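Local coordinates for cupin 2 conserved barrel domain protein (Leptotrichia buccalis, PDB 3RNS) that is of unknown function but carries the conserved beta-barrel fold of the cupin superfamily, whose members range from enzymes to small-molecule-binding proteins, at residues Arg59-Glu73 against His91-Glu105. Sequence-based numbering, arbitrary orientation.
Sequences RYYYCFNGNGEIFIE and HNYSIEARDNLKLIE
Polar contacts inside the barrel centre on Tyr-61, whose OH donates to Glu-105 OE2 (2.7 Å) on that oxygen's anti side, 34° out of the carboxylate plane. Tyr-61 CG stands anti to the carbonyl carbon (chi1 -71°), carrying the ring alongside the Glu-105 side chain. Tyr-93 OH lies 2.7 Å from Tyr-61 OH, in plane at the Tyr-61 ring edge, and one water links it to Arg-59 NE; Arg-59 NH1 hydrogen-bonds to Glu-108 O. Glu-105 OE1 is held by Tyr-38. Apolar contact comes from Ile-95 CD1, 3.9 Å from the Tyr-61 ring centroid and 21° off its normal, a CH-pi contact. Replacing Tyr-61 with a phenylalanine would probably leave Glu-105 OE2 and Tyr-93 OH without their shared hydroxyl partner. Antiparallel backbone pairing, with mutual N-to-O bonds, joins 59-65 to 101-105 (Tyr-62 with Ile-104) and 67-72 to 93-97 (Glu-69 with Glu-96), in two different sheets; the chain switches sheets at Gly-66 and near Asp-99, as expected of a cupin barrel. Between these turns the Asp-99 carboxylate grips Asn-67 twice: OD1 takes the backbone N (2.7 Å) through its syn lone pair, OD2 takes ND2 (2.8 Å). Charged contacts lie on the Phe-71 face, where Arg-98 bridges Glu-96 and Glu-69, the latter through a weak hydrogen bond, Arg-98 NE to Glu-69 OE1 (3.3 Å); Lys-76 holds OE2.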
loop_
_atom_site.group_PDB
_atom_site.type_symbol
_atom_site.label_atom_id
_atom_site.label_comp_id
_atom_site.label_asym_id
_atom_site.label_seq_id
_atom_site.Cartn_x
_atom_site.Cartn_y
_atom_site.Cartn_z
ATOM N N ARG A 59 0.103 -1.655 13.023
ATOM C CA ARG A 59 0.163 -2.356 11.756
ATOM C C ARG A 59 -1.033 -1.935 10.910
ATOM O O ARG A 59 -2.149 -1.743 11.437
ATOM C CB ARG A 59 0.094 -3.854 11.971
ATOM C CG ARG A 59 1.207 -4.447 12.827
ATOM C CD ARG A 59 2.464 -4.674 12.014
ATOM N NE ARG A 59 3.580 -5.218 12.798
ATOM C CZ ARG A 59 4.430 -4.485 13.527
ATOM N NH1 ARG A 59 4.278 -3.169 13.648
ATOM N NH2 ARG A 59 5.435 -5.073 14.161
ATOM N N TYR A 60 -0.786 -1.782 9.619
ATOM C CA TYR A 60 -1.783 -1.425 8.644
ATOM C C TYR A 60 -1.672 -2.437 7.504
ATOM O O TYR A 60 -0.572 -2.862 7.149
ATOM C CB TYR A 60 -1.524 -0.018 8.086
ATOM C CG TYR A 60 -1.352 1.009 9.164
ATOM C CD1 TYR A 60 -2.425 1.713 9.637
ATOM C CD2 TYR A 60 -0.107 1.260 9.710
ATOM C CE1 TYR A 60 -2.281 2.639 10.695
ATOM C CE2 TYR A 60 0.056 2.181 10.746
ATOM C CZ TYR A 60 -1.040 2.859 11.236
ATOM O OH TYR A 60 -0.876 3.792 12.245
ATOM N N TYR A 61 -2.815 -2.791 6.932
ATOM C CA TYR A 61 -2.927 -3.768 5.884
ATOM C C TYR A 61 -3.731 -3.203 4.766
ATOM O O TYR A 61 -4.807 -2.612 5.024
ATOM C CB TYR A 61 -3.645 -5.011 6.410
ATOM C CG TYR A 61 -2.779 -5.779 7.378
ATOM C CD1 TYR A 61 -1.780 -6.607 6.911
ATOM C CD2 TYR A 61 -2.918 -5.623 8.759
ATOM C CE1 TYR A 61 -0.958 -7.303 7.757
ATOM C CE2 TYR A 61 -2.093 -6.319 9.628
ATOM C CZ TYR A 61 -1.119 -7.156 9.106
ATOM O OH TYR A 61 -0.256 -7.827 9.911
ATOM N N TYR A 62 -3.234 -3.383 3.546
ATOM C CA TYR A 62 -4.034 -3.148 2.331
ATOM C C TYR A 62 -4.149 -4.469 1.590
ATOM O O TYR A 62 -3.126 -5.119 1.284
ATOM C CB TYR A 62 -3.392 -2.055 1.451
ATOM C CG TYR A 62 -4.140 -1.886 0.144
ATOM C CD1 TYR A 62 -5.429 -1.337 0.133
ATOM C CD2 TYR A 62 -3.635 -2.362 -1.048
ATOM C CE1 TYR A 62 -6.155 -1.229 -1.009
ATOM C CE2 TYR A 62 -4.382 -2.230 -2.244
ATOM C CZ TYR A 62 -5.640 -1.676 -2.193
ATOM O OH TYR A 62 -6.413 -1.524 -3.298
ATOM N N CYS A 63 -5.378 -4.905 1.320
ATOM C CA CYS A 63 -5.617 -6.190 0.662
ATOM C C CYS A 63 -5.734 -5.985 -0.839
ATOM O O CYS A 63 -6.584 -5.195 -1.317
ATOM C CB CYS A 63 -6.888 -6.833 1.221
ATOM S SG CYS A 63 -7.361 -8.311 0.401
ATOM N N PHE A 64 -4.883 -6.671 -1.591
ATOM C CA PHE A 64 -4.910 -6.588 -3.033
ATOM C C PHE A 64 -5.307 -7.896 -3.744
ATOM O O PHE A 64 -5.196 -7.993 -4.965
ATOM C CB PHE A 64 -3.567 -5.982 -3.540
ATOM C CG PHE A 64 -2.322 -6.812 -3.275
ATOM C CD1 PHE A 64 -1.567 -6.652 -2.093
ATOM C CD2 PHE A 64 -1.838 -7.677 -4.262
ATOM C CE1 PHE A 64 -0.450 -7.377 -1.906
ATOM C CE2 PHE A 64 -0.681 -8.381 -4.072
ATOM C CZ PHE A 64 0.009 -8.255 -2.895
ATOM N N ASN A 65 -5.803 -8.876 -3.001
ATOM C CA ASN A 65 -6.319 -10.114 -3.600
ATOM C C ASN A 65 -7.012 -10.899 -2.534
ATOM O O ASN A 65 -6.493 -11.058 -1.403
ATOM C CB ASN A 65 -5.213 -11.038 -4.176
ATOM C CG ASN A 65 -5.750 -12.024 -5.247
ATOM O OD1 ASN A 65 -6.050 -11.629 -6.364
ATOM N ND2 ASN A 65 -5.808 -13.313 -4.911
ATOM N N GLY A 66 -8.147 -11.460 -2.929
ATOM C CA GLY A 66 -8.814 -12.452 -2.122
ATOM C C GLY A 66 -9.612 -11.909 -0.974
ATOM O O GLY A 66 -9.999 -10.734 -0.947
ATOM N N ASN A 67 -9.857 -12.797 -0.015
ATOM C CA ASN A 67 -10.769 -12.561 1.088
ATOM C C ASN A 67 -10.210 -13.209 2.297
ATOM O O ASN A 67 -9.734 -14.302 2.176
ATOM C CB ASN A 67 -12.119 -13.280 0.835
ATOM C CG ASN A 67 -12.906 -12.643 -0.258
ATOM O OD1 ASN A 67 -13.509 -11.581 -0.065
ATOM N ND2 ASN A 67 -12.889 -13.263 -1.431
ATOM N N GLY A 68 -10.376 -12.597 3.456
ATOM C CA GLY A 68 -10.042 -13.247 4.699
ATOM C C GLY A 68 -10.728 -12.681 5.914
ATOM O O GLY A 68 -11.626 -11.856 5.797
ATOM N N GLU A 69 -10.290 -13.150 7.080
ATOM C CA GLU A 69 -10.873 -12.788 8.364
ATOM C C GLU A 69 -9.749 -12.433 9.346
ATOM O O GLU A 69 -8.725 -13.128 9.398
ATOM C CB GLU A 69 -11.718 -13.946 8.885
ATOM C CG GLU A 69 -12.770 -14.396 7.862
ATOM C CD GLU A 69 -13.834 -15.366 8.421
ATOM O OE1 GLU A 69 -13.482 -16.369 9.081
ATOM O OE2 GLU A 69 -15.043 -15.127 8.170
ATOM N N ILE A 70 -9.930 -11.341 10.086
ATOM C CA ILE A 70 -8.958 -10.918 11.073
ATOM C C ILE A 70 -9.636 -11.044 12.409
ATOM O O ILE A 70 -10.761 -10.599 12.556
ATOM C CB ILE A 70 -8.509 -9.457 10.894
ATOM C CG1 ILE A 70 -8.474 -9.035 9.411
ATOM C CG2 ILE A 70 -7.123 -9.253 11.511
ATOM C CD1 ILE A 70 -7.198 -9.403 8.670
ATOM N N PHE A 71 -8.987 -11.682 13.367
ATOM C CA PHE A 71 -9.542 -11.780 14.697
ATOM C C PHE A 71 -8.608 -11.013 15.578
ATOM O O PHE A 71 -7.470 -11.418 15.747
ATOM C CB PHE A 71 -9.633 -13.221 15.158
ATOM C CG PHE A 71 -10.391 -14.115 14.216
ATOM C CD1 PHE A 71 -11.737 -14.396 14.424
ATOM C CD2 PHE A 71 -9.745 -14.692 13.116
ATOM C CE1 PHE A 71 -12.427 -15.239 13.552
ATOM C CE2 PHE A 71 -10.419 -15.522 12.237
ATOM C CZ PHE A 71 -11.765 -15.801 12.450
ATOM N N ILE A 72 -9.075 -9.877 16.085
ATOM C CA ILE A 72 -8.278 -9.012 16.952
ATOM C C ILE A 72 -8.826 -9.200 18.341
ATOM O O ILE A 72 -10.033 -9.008 18.553
ATOM C CB ILE A 72 -8.396 -7.506 16.574
ATOM C CG1 ILE A 72 -8.525 -7.322 15.059
ATOM C CG2 ILE A 72 -7.209 -6.726 17.127
ATOM C CD1 ILE A 72 -8.217 -5.915 14.559
ATOM N N GLU A 73 -7.950 -9.571 19.280
ATOM C CA GLU A 73 -8.359 -9.916 20.636
ATOM C C GLU A 73 -9.806 -10.432 20.588
ATOM O O GLU A 73 -10.702 -9.872 21.240
ATOM C CB GLU A 73 -8.262 -8.704 21.605
ATOM C CG GLU A 73 -6.869 -8.034 21.786
ATOM C CD GLU A 73 -5.898 -8.785 22.706
ATOM O OE1 GLU A 73 -6.269 -9.100 23.868
ATOM O OE2 GLU A 73 -4.745 -9.016 22.281
ATOM N N HIS A 91 -1.973 -5.358 20.577
ATOM C CA HIS A 91 -3.074 -6.277 20.270
ATOM C C HIS A 91 -2.595 -7.562 19.624
ATOM O O HIS A 91 -1.872 -7.539 18.608
ATOM C CB HIS A 91 -4.111 -5.599 19.381
ATOM C CG HIS A 91 -4.933 -4.573 20.100
ATOM N ND1 HIS A 91 -4.696 -3.218 19.987
ATOM C CD2 HIS A 91 -5.972 -4.704 20.958
ATOM C CE1 HIS A 91 -5.559 -2.560 20.744
ATOM N NE2 HIS A 91 -6.344 -3.440 21.344
ATOM N N ASN A 92 -2.987 -8.682 20.228
ATOM C CA ASN A 92 -2.862 -9.975 19.588
ATOM C C ASN A 92 -3.871 -10.012 18.482
ATOM O O ASN A 92 -4.999 -9.499 18.636
ATOM C CB ASN A 92 -3.183 -11.130 20.529
ATOM C CG ASN A 92 -2.107 -11.356 21.554
ATOM O OD1 ASN A 92 -0.941 -11.543 21.213
ATOM N ND2 ASN A 92 -2.490 -11.350 22.821
ATOM N N TYR A 93 -3.468 -10.612 17.366
ATOM C CA TYR A 93 -4.383 -10.874 16.270
ATOM C C TYR A 93 -3.936 -12.076 15.449
ATOM O O TYR A 93 -2.821 -12.559 15.558
ATOM C CB TYR A 93 -4.575 -9.623 15.393
ATOM C CG TYR A 93 -3.344 -9.131 14.638
ATOM C CD1 TYR A 93 -2.436 -8.262 15.236
ATOM C CD2 TYR A 93 -3.098 -9.527 13.325
ATOM C CE1 TYR A 93 -1.319 -7.817 14.558
ATOM C CE2 TYR A 93 -1.992 -9.069 12.628
ATOM C CZ TYR A 93 -1.109 -8.208 13.250
ATOM O OH TYR A 93 0.004 -7.769 12.582
ATOM N N SER A 94 -4.860 -12.575 14.653
ATOM C CA SER A 94 -4.551 -13.560 13.658
ATOM C C SER A 94 -5.228 -13.100 12.381
ATOM O O SER A 94 -6.228 -12.359 12.441
ATOM C CB SER A 94 -5.043 -14.953 14.091
ATOM O OG SER A 94 -6.441 -14.938 14.347
ATOM N N ILE A 95 -4.679 -13.532 11.245
ATOM C CA ILE A 95 -5.279 -13.314 9.905
ATOM C C ILE A 95 -5.434 -14.653 9.172
ATOM O O ILE A 95 -4.428 -15.361 8.962
ATOM C CB ILE A 95 -4.426 -12.408 9.035
ATOM C CG1 ILE A 95 -4.136 -11.078 9.763
ATOM C CG2 ILE A 95 -5.110 -12.121 7.693
ATOM C CD1 ILE A 95 -3.336 -10.061 8.910
ATOM N N GLU A 96 -6.675 -14.994 8.816
ATOM C CA GLU A 96 -6.996 -16.241 8.130
ATOM C C GLU A 96 -7.400 -15.959 6.696
ATOM O O GLU A 96 -8.204 -15.079 6.402
ATOM C CB GLU A 96 -8.125 -17.001 8.842
ATOM C CG GLU A 96 -7.804 -17.415 10.258
ATOM C CD GLU A 96 -8.888 -18.342 10.917
ATOM O OE1 GLU A 96 -8.679 -18.796 12.066
ATOM O OE2 GLU A 96 -9.934 -18.608 10.287
ATOM N N ALA A 97 -6.828 -16.717 5.791
ATOM C CA ALA A 97 -7.186 -16.635 4.385
ATOM C C ALA A 97 -8.372 -17.571 4.062
ATOM O O ALA A 97 -8.281 -18.768 4.290
ATOM C CB ALA A 97 -5.957 -17.013 3.530
ATOM N N ARG A 98 -9.449 -17.025 3.483
ATOM C CA ARG A 98 -10.601 -17.812 3.023
ATOM C C ARG A 98 -10.398 -18.312 1.604
ATOM O O ARG A 98 -11.016 -19.257 1.186
ATOM C CB ARG A 98 -11.879 -16.965 3.080
ATOM C CG ARG A 98 -12.252 -16.608 4.501
ATOM C CD ARG A 98 -12.847 -17.811 5.251
ATOM N NE ARG A 98 -12.187 -17.981 6.545
ATOM C CZ ARG A 98 -11.285 -18.899 6.841
ATOM N NH1 ARG A 98 -10.916 -19.822 5.967
ATOM N NH2 ARG A 98 -10.759 -18.899 8.050
ATOM N N ASP A 99 -9.525 -17.642 0.873
ATOM C CA ASP A 99 -9.064 -18.037 -0.453
ATOM C C ASP A 99 -7.593 -17.523 -0.528
ATOM O O ASP A 99 -6.932 -17.416 0.521
ATOM C CB ASP A 99 -9.961 -17.391 -1.504
ATOM C CG ASP A 99 -10.060 -15.896 -1.328
ATOM O OD1 ASP A 99 -9.101 -15.296 -0.748
ATOM O OD2 ASP A 99 -11.093 -15.323 -1.760
ATOM N N ASN A 100 -7.063 -17.198 -1.706
ATOM C CA ASN A 100 -5.665 -16.706 -1.763
ATOM C C ASN A 100 -5.601 -15.214 -1.402
ATOM O O ASN A 100 -5.871 -14.366 -2.221
ATOM C CB ASN A 100 -5.091 -16.955 -3.140
ATOM C CG ASN A 100 -3.581 -16.583 -3.251
ATOM O OD1 ASN A 100 -3.097 -16.491 -4.372
ATOM N ND2 ASN A 100 -2.847 -16.394 -2.116
ATOM N N LEU A 101 -5.285 -14.932 -0.145
ATOM C CA LEU A 101 -5.310 -13.597 0.415
ATOM C C LEU A 101 -3.945 -12.967 0.264
ATOM O O LEU A 101 -2.945 -13.565 0.642
ATOM C CB LEU A 101 -5.678 -13.677 1.881
ATOM C CG LEU A 101 -5.752 -12.337 2.575
ATOM C CD1 LEU A 101 -6.878 -11.433 1.959
ATOM C CD2 LEU A 101 -5.920 -12.594 4.057
ATOM N N LYS A 102 -3.900 -11.779 -0.329
ATOM C CA LYS A 102 -2.640 -11.082 -0.483
ATOM C C LYS A 102 -2.741 -9.722 0.177
ATOM O O LYS A 102 -3.752 -9.005 0.039
ATOM C CB LYS A 102 -2.249 -10.954 -1.957
ATOM C CG LYS A 102 -2.036 -12.341 -2.629
ATOM C CD LYS A 102 -1.558 -12.204 -4.028
ATOM C CE LYS A 102 -1.433 -13.576 -4.724
ATOM N NZ LYS A 102 -0.950 -13.344 -6.119
ATOM N N LEU A 103 -1.686 -9.336 0.873
ATOM C CA LEU A 103 -1.737 -8.152 1.734
ATOM C C LEU A 103 -0.462 -7.389 1.606
ATOM O O LEU A 103 0.637 -8.008 1.526
ATOM C CB LEU A 103 -1.882 -8.594 3.176
ATOM C CG LEU A 103 -3.118 -9.368 3.644
ATOM C CD1 LEU A 103 -2.909 -9.846 5.045
ATOM C CD2 LEU A 103 -4.395 -8.514 3.520
ATOM N N ILE A 104 -0.560 -6.056 1.598
ATOM C CA ILE A 104 0.567 -5.205 1.910
ATOM C C ILE A 104 0.492 -4.940 3.417
ATOM O O ILE A 104 -0.553 -4.522 3.914
ATOM C CB ILE A 104 0.524 -3.818 1.180
ATOM C CG1 ILE A 104 0.330 -3.966 -0.328
ATOM C CG2 ILE A 104 1.806 -3.038 1.507
ATOM C CD1 ILE A 104 0.266 -2.635 -1.098
ATOM N N GLU A 105 1.587 -5.164 4.149
ATOM C CA GLU A 105 1.652 -4.911 5.563
ATOM C C GLU A 105 2.614 -3.737 5.779
ATOM O O GLU A 105 3.748 -3.794 5.360
ATOM C CB GLU A 105 2.170 -6.142 6.346
ATOM C CG GLU A 105 2.300 -5.900 7.859
ATOM C CD GLU A 105 2.926 -7.084 8.614
ATOM O OE1 GLU A 105 4.141 -7.037 8.902
ATOM O OE2 GLU A 105 2.206 -8.058 8.937
HETATM O O HOH W 1 3.197 -7.971 12.499
#